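Local coordinates for protein ykuJ (Bacillus subtilis, PDB 2FFG) that is of unknown function but belongs to the DUF1797 family and forms a two-chain assembly of a four-stranded antiparallel sheet with helices in each subunit, at residues G6-T9 with R10-L14; V52-K55 with G56-P59. One frame throughout, in Å; residues are numbered along the deposited sequence.

Interaction 1: G6-T9 with R10-L14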
ATOM      1  N   GLY A   6      10.411   2.391   6.108  1.00 30.74           N
ATOM      2  CA  GLY A   6       9.137   1.906   5.615  1.00 30.13           C
ATOM      3  C   GLY A   6       8.051   2.949   5.452  1.00 27.83           C
ATOM      4  O   GLY A   6       7.192   2.808   4.583  1.00 28.36           O
ATOM      5  N   ILE A   7       8.078   3.986   6.283  1.00 25.51           N
ATOM      6  CA  ILE A   7       7.081   5.058   6.212  1.00 23.32           C
ATOM      7  C   ILE A   7       7.348   5.989   5.033  1.00 22.80           C
ATOM      8  O   ILE A   7       6.427   6.482   4.386  1.00 22.74           O
ATOM      9  CB  ILE A   7       7.096   5.928   7.488  1.00 19.55           C
ATOM     10  CG1 ILE A   7       6.671   5.097   8.699  1.00 17.48           C
ATOM     11  CG2 ILE A   7       6.212   7.165   7.290  1.00 18.97           C
ATOM     12  CD1 ILE A   7       5.313   4.403   8.668  1.00 39.50           C
ATOM     13  N   ILE A   8       8.623   6.245   4.786  1.00 20.16           N
ATOM     14  CA  ILE A   8       9.029   7.120   3.705  1.00 22.50           C
ATOM     15  C   ILE A   8       8.730   6.466   2.367  1.00 22.78           C
ATOM     16  O   ILE A   8       8.254   7.114   1.444  1.00 23.63           O
ATOM     17  CB  ILE A   8      10.535   7.429   3.806  1.00 23.89           C
ATOM     18  CG1 ILE A   8      10.818   8.158   5.127  1.00 23.12           C
ATOM     19  CG2 ILE A   8      10.979   8.244   2.596  1.00 24.22           C
ATOM     20  CD1 ILE A   8      12.294   8.247   5.507  1.00 39.50           C
ATOM     21  N   THR A   9       9.012   5.174   2.269  1.00 27.81           N
ATOM     22  CA  THR A   9       8.754   4.453   1.038  1.00 31.20           C
ATOM     23  C   THR A   9       7.271   4.576   0.705  1.00 30.10           C
ATOM     24  O   THR A   9       6.896   4.979  -0.401  1.00 31.04           O
ATOM     25  CB  THR A   9       9.116   2.962   1.171  1.00 37.28           C
ATOM     26  OG1 THR A   9      10.486   2.836   1.568  1.00 40.20           O
ATOM     27  CG2 THR A   9       8.933   2.257  -0.168  1.00 40.78           C
ATOM     28  N   ARG A  10       6.434   4.253   1.682  1.00 23.95           N
ATOM     29  CA  ARG A  10       4.997   4.315   1.496  1.00 22.96           C
ATOM     30  C   ARG A  10       4.503   5.700   1.071  1.00 21.39           C
ATOM     31  O   ARG A  10       3.553   5.821   0.294  1.00 19.62           O
ATOM     32  CB  ARG A  10       4.299   3.865   2.779  1.00 26.82           C
ATOM     33  CG  ARG A  10       4.449   2.375   3.070  1.00 27.23           C
ATOM     34  CD  ARG A  10       3.920   2.033   4.463  1.00 29.58           C
ATOM     35  NE  ARG A  10       3.847   0.593   4.705  1.00 32.12           N
ATOM     36  CZ  ARG A  10       4.896  -0.203   4.884  1.00 31.81           C
ATOM     37  NH1 ARG A  10       6.125   0.286   4.855  1.00 34.91           N
ATOM     38  NH2 ARG A  10       4.712  -1.499   5.090  1.00 34.61           N
ATOM     39  N   LEU A  11       5.144   6.746   1.584  1.00 21.01           N
ATOM     40  CA  LEU A  11       4.742   8.097   1.237  1.00 22.93           C
ATOM     41  C   LEU A  11       5.220   8.464  -0.158  1.00 23.49           C
ATOM     42  O   LEU A  11       4.612   9.290  -0.825  1.00 24.96           O
ATOM     43  CB  LEU A  11       5.277   9.103   2.261  1.00 26.55           C
ATOM     44  CG  LEU A  11       4.711   8.974   3.682  1.00 27.19           C
ATOM     45  CD1 LEU A  11       5.274  10.076   4.566  1.00 27.41           C
ATOM     46  CD2 LEU A  11       3.201   9.057   3.645  1.00 24.96           C
ATOM     47  N   GLN A  12       6.305   7.843  -0.602  1.00 34.23           N
ATOM     48  CA  GLN A  12       6.832   8.121  -1.929  1.00 37.53           C
ATOM     49  C   GLN A  12       5.927   7.497  -2.970  1.00 38.54           C
ATOM     50  O   GLN A  12       5.618   8.123  -3.988  1.00 39.82           O
ATOM     51  CB  GLN A  12       8.249   7.577  -2.069  1.00 33.82           C
ATOM     52  CG  GLN A  12       9.257   8.282  -1.188  1.00 33.19           C
ATOM     53  CD  GLN A  12      10.624   7.643  -1.271  1.00 34.67           C
ATOM     54  OE1 GLN A  12      10.754   6.415  -1.230  1.00 35.50           O
ATOM     55  NE2 GLN A  12      11.654   8.469  -1.375  1.00 34.80           N
ATOM     56  N   SER A  13       5.494   6.264  -2.712  1.00 35.38           N
ATOM     57  CA  SER A  13       4.604   5.586  -3.643  1.00 37.08           C
ATOM     58  C   SER A  13       3.220   6.219  -3.571  1.00 36.43           C
ATOM     59  O   SER A  13       2.458   6.162  -4.532  1.00 37.77           O
ATOM     60  CB  SER A  13       4.528   4.082  -3.337  1.00 47.09           C
ATOM     61  OG  SER A  13       4.105   3.838  -2.012  1.00 50.10           O
ATOM     62  N   LEU A  14       2.914   6.839  -2.435  1.00 32.17           N
ATOM     63  CA  LEU A  14       1.627   7.501  -2.240  1.00 33.85           C
ATOM     64  C   LEU A  14       1.533   8.723  -3.155  1.00 35.21           C
ATOM     65  O   LEU A  14       0.502   8.951  -3.784  1.00 35.20           O
ATOM     66  CB  LEU A  14       1.463   7.909  -0.763  1.00 37.09           C
ATOM     67  CG  LEU A  14       0.125   8.370  -0.147  1.00 36.72           C
ATOM     68  CD1 LEU A  14      -0.044   9.863  -0.266  1.00 36.93           C
ATOM     69  CD2 LEU A  14      -1.038   7.634  -0.792  1.00 37.19           C
TER
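Gly6 O, Ile7 O, Ile8 O and Thr9 O each receive the backbone N-H four residues on, from Arg10, Leu11, Gln12 and Ser13, the i to i+4 pattern of an alpha helix; Ser13 N to Thr9 O, at 3.0 Å with an N-H...O angle of 163°, is nearly straight, whereas Arg10 N to Gly6 O is weak. Gly6 O is gripped a second time, by Arg10 NH1 at 2.8 Å. That carbonyl oxygen lies in the guanidinium plane, at its edge, while NH1 sits above the carbonyl plane, 48° out of it. With CG beside its own backbone N (chi1 -70°), the arginine chain runs back along the helix, and CG passes 3.2 Å from Gly6 O. An alanine in place of Arg10 would probably remove the shorter of these two bonds to Gly6 O, leaving the weak one from the backbone N, and deprive Glu16 of the second subunit of its salt bridge to Arg10 NE. Thr9 packs on Thr9 of that same subunit. One residue further round the helix, Ile7 and Leu11, a turn apart, lie side by side and point the same way, CG2 of Ile7 being 4.1 Å from CD1 of Leu11. Gln12 brings its amide carbon CD to 3.9 Å from Ile8 CG2. Ile7 and Leu11 rest on Phe29 of strand 25-31, and Ile8 and Leu11 also meet helix 67-79.

Interaction 2: V52-K55 with G56-P59; sequences VFQK and GEKP
Glu57 N donates to Gln54 O at 3.0 Å, with an N-H...O angle of 146° and the donor above the carbonyl plane. Beside this bond the two side chains run alongside each other in the same direction. OE1 of Gln54 comes to 3.0 Å from CG of Glu57, so the amide oxygen touches the methylene part of the glutamate; the amide and carboxylate planes are turned 75° apart. Gln54 gets there with CG anti to its backbone N and an extended chain, whereas Glu57 bends at chi2. The bond closes a type II beta turn from Gln54 to Glu57, the tip of the hairpin made by strands 47-54 and 57-64, whose short end segments run antiparallel with axes 5.8 Å apart. Gly56 occupies the third position of the turn with phi 65°, where a side chain would clash with Lys55 O. Just inside the turn a water is wedged between the strands, accepting from Gln54 N at 2.8 Å and donating to Glu57 O, so it bridges polar backbone atoms that do not bond directly; it also lies at the edge of the Phe53 ring. Further along, Pro59 CB meets Phe53 CD1 at 3.9 Å, the two side chains set at a slant, and approaches Val52 O. Beyond them, backbone bonding of Val52 with Asn60 continues the pairing, while Phe53 and Lys55 reach Ser38 and Glu34 of strand 34-42.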
ATOM      1  N   VAL A  52      -4.706  13.364  12.359  1.00 21.36           N
ATOM      2  CA  VAL A  52      -4.448  12.615  13.587  1.00 21.84           C
ATOM      3  C   VAL A  52      -5.756  12.327  14.320  1.00 22.83           C
ATOM      4  O   VAL A  52      -6.455  13.244  14.756  1.00 22.12           O
ATOM      5  CB  VAL A  52      -3.531  13.420  14.535  1.00 23.13           C
ATOM      6  CG1 VAL A  52      -3.125  12.559  15.729  1.00 20.82           C
ATOM      7  CG2 VAL A  52      -2.317  13.933  13.774  1.00 23.67           C
ATOM      8  N   PHE A  53      -6.076  11.052  14.483  1.00 22.85           N
ATOM      9  CA  PHE A  53      -7.329  10.687  15.135  1.00 24.39           C
ATOM     10  C   PHE A  53      -7.304  10.751  16.660  1.00 24.98           C
ATOM     11  O   PHE A  53      -6.264  10.580  17.301  1.00 23.57           O
ATOM     12  CB  PHE A  53      -7.759   9.285  14.672  1.00 20.12           C
ATOM     13  CG  PHE A  53      -7.890   9.162  13.173  1.00 21.40           C
ATOM     14  CD1 PHE A  53      -8.863   9.884  12.485  1.00 18.76           C
ATOM     15  CD2 PHE A  53      -7.001   8.370  12.443  1.00 20.19           C
ATOM     16  CE1 PHE A  53      -8.948   9.824  11.090  1.00 22.26           C
ATOM     17  CE2 PHE A  53      -7.074   8.302  11.047  1.00 20.71           C
ATOM     18  CZ  PHE A  53      -8.047   9.030  10.369  1.00 21.77           C
ATOM     19  N   GLN A  54      -8.467  11.037  17.224  1.00 29.29           N
ATOM     20  CA  GLN A  54      -8.644  11.086  18.667  1.00 33.73           C
ATOM     21  C   GLN A  54     -10.079  10.627  18.927  1.00 32.48           C
ATOM     22  O   GLN A  54     -11.019  11.192  18.371  1.00 33.58           O
ATOM     23  CB  GLN A  54      -8.434  12.506  19.213  1.00 42.36           C
ATOM     24  CG  GLN A  54      -8.641  12.601  20.723  1.00 46.39           C
ATOM     25  CD  GLN A  54      -8.447  14.007  21.286  1.00 51.42           C
ATOM     26  OE1 GLN A  54      -9.068  14.970  20.824  1.00 51.53           O
ATOM     27  NE2 GLN A  54      -7.595  14.124  22.304  1.00 52.87           N
ATOM     28  N   LYS A  55     -10.239   9.598  19.752  1.00 23.46           N
ATOM     29  CA  LYS A  55     -11.562   9.068  20.066  1.00 24.74           C
ATOM     30  C   LYS A  55     -12.603  10.093  20.535  1.00 24.90           C
ATOM     31  O   LYS A  55     -12.330  10.950  21.381  1.00 27.26           O
ATOM     32  CB  LYS A  55     -11.443   7.971  21.118  1.00 29.14           C
ATOM     33  CG  LYS A  55     -10.798   6.689  20.640  1.00 29.98           C
ATOM     34  CD  LYS A  55     -10.909   5.624  21.721  1.00 33.69           C
ATOM     35  CE  LYS A  55     -10.346   4.299  21.273  1.00 34.86           C
ATOM     36  NZ  LYS A  55     -10.452   3.287  22.357  1.00 37.98           N
ATOM     37  N   GLY A  56     -13.802   9.989  19.972  1.00 27.61           N
ATOM     38  CA  GLY A  56     -14.888  10.886  20.330  1.00 28.47           C
ATOM     39  C   GLY A  56     -14.635  12.331  19.956  1.00 29.47           C
ATOM     40  O   GLY A  56     -15.431  13.220  20.275  1.00 29.93           O
ATOM     41  N   GLU A  57     -13.533  12.567  19.254  1.00 28.95           N
ATOM     42  CA  GLU A  57     -13.167  13.916  18.860  1.00 30.81           C
ATOM     43  C   GLU A  57     -12.983  14.072  17.353  1.00 30.50           C
ATOM     44  O   GLU A  57     -12.637  13.124  16.654  1.00 32.64           O
ATOM     45  CB  GLU A  57     -11.868  14.304  19.572  1.00 34.19           C
ATOM     46  CG  GLU A  57     -11.886  15.681  20.186  1.00 39.13           C
ATOM     47  CD  GLU A  57     -12.908  15.809  21.300  1.00 39.77           C
ATOM     48  OE1 GLU A  57     -12.612  15.393  22.445  1.00 39.91           O
ATOM     49  OE2 GLU A  57     -14.013  16.322  21.021  1.00 39.43           O
ATOM     50  N   LYS A  58     -13.229  15.275  16.858  1.00 24.16           N
ATOM     51  CA  LYS A  58     -13.034  15.583  15.447  1.00 24.65           C
ATOM     52  C   LYS A  58     -11.509  15.524  15.249  1.00 21.47           C
ATOM     53  O   LYS A  58     -10.752  16.059  16.055  1.00 18.71           O
ATOM     54  CB  LYS A  58     -13.571  16.993  15.176  1.00 49.92           C
ATOM     55  CG  LYS A  58     -13.425  17.516  13.769  1.00 55.70           C
ATOM     56  CD  LYS A  58     -14.087  18.893  13.686  1.00 60.91           C
ATOM     57  CE  LYS A  58     -14.093  19.451  12.271  1.00 63.25           C
ATOM     58  NZ  LYS A  58     -12.714  19.687  11.766  1.00 64.08           N
ATOM     59  N   PRO A  59     -11.035  14.871  14.179  1.00 27.42           N
ATOM     60  CA  PRO A  59      -9.578  14.812  14.002  1.00 28.89           C
ATOM     61  C   PRO A  59      -8.905  16.121  13.593  1.00 27.24           C
ATOM     62  O   PRO A  59      -9.514  16.980  12.958  1.00 27.60           O
ATOM     63  CB  PRO A  59      -9.404  13.714  12.948  1.00 22.06           C
ATOM     64  CG  PRO A  59     -10.626  13.883  12.099  1.00 22.48           C
ATOM     65  CD  PRO A  59     -11.730  14.105  13.129  1.00 20.81           C
TER
HETATM   66  O   HOH W   1     -10.525  11.829  15.454  1.00 22.34           O

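Overall arrangement
From the N terminus, the chain enters helix 3-21, where interaction 1 joins successive turns within residues 6-14. It then passes through strands 25-31 and 34-42 and along strand 47-54 before interaction 2 turns it back into strand 57-64, an outermost strand of the sheet within this chain; helix 67-79 follows. The two contacts come in series, neither nesting nor crossing: interaction 1 closes no loop beyond the helical turns themselves, while interaction 2 closes the tight turn of a hairpin. The centres of interactions 1 and 2 lie about 24 Å apart, on opposite sides of the chain's centre. The nearest atoms of interactions 1 and 2 are about 13 Å apart. Interaction 1 belongs to the helix facing the sheet and the second subunit, interaction 2 to an exposed hairpin tip; strand 34-42 is touched by side chains from both.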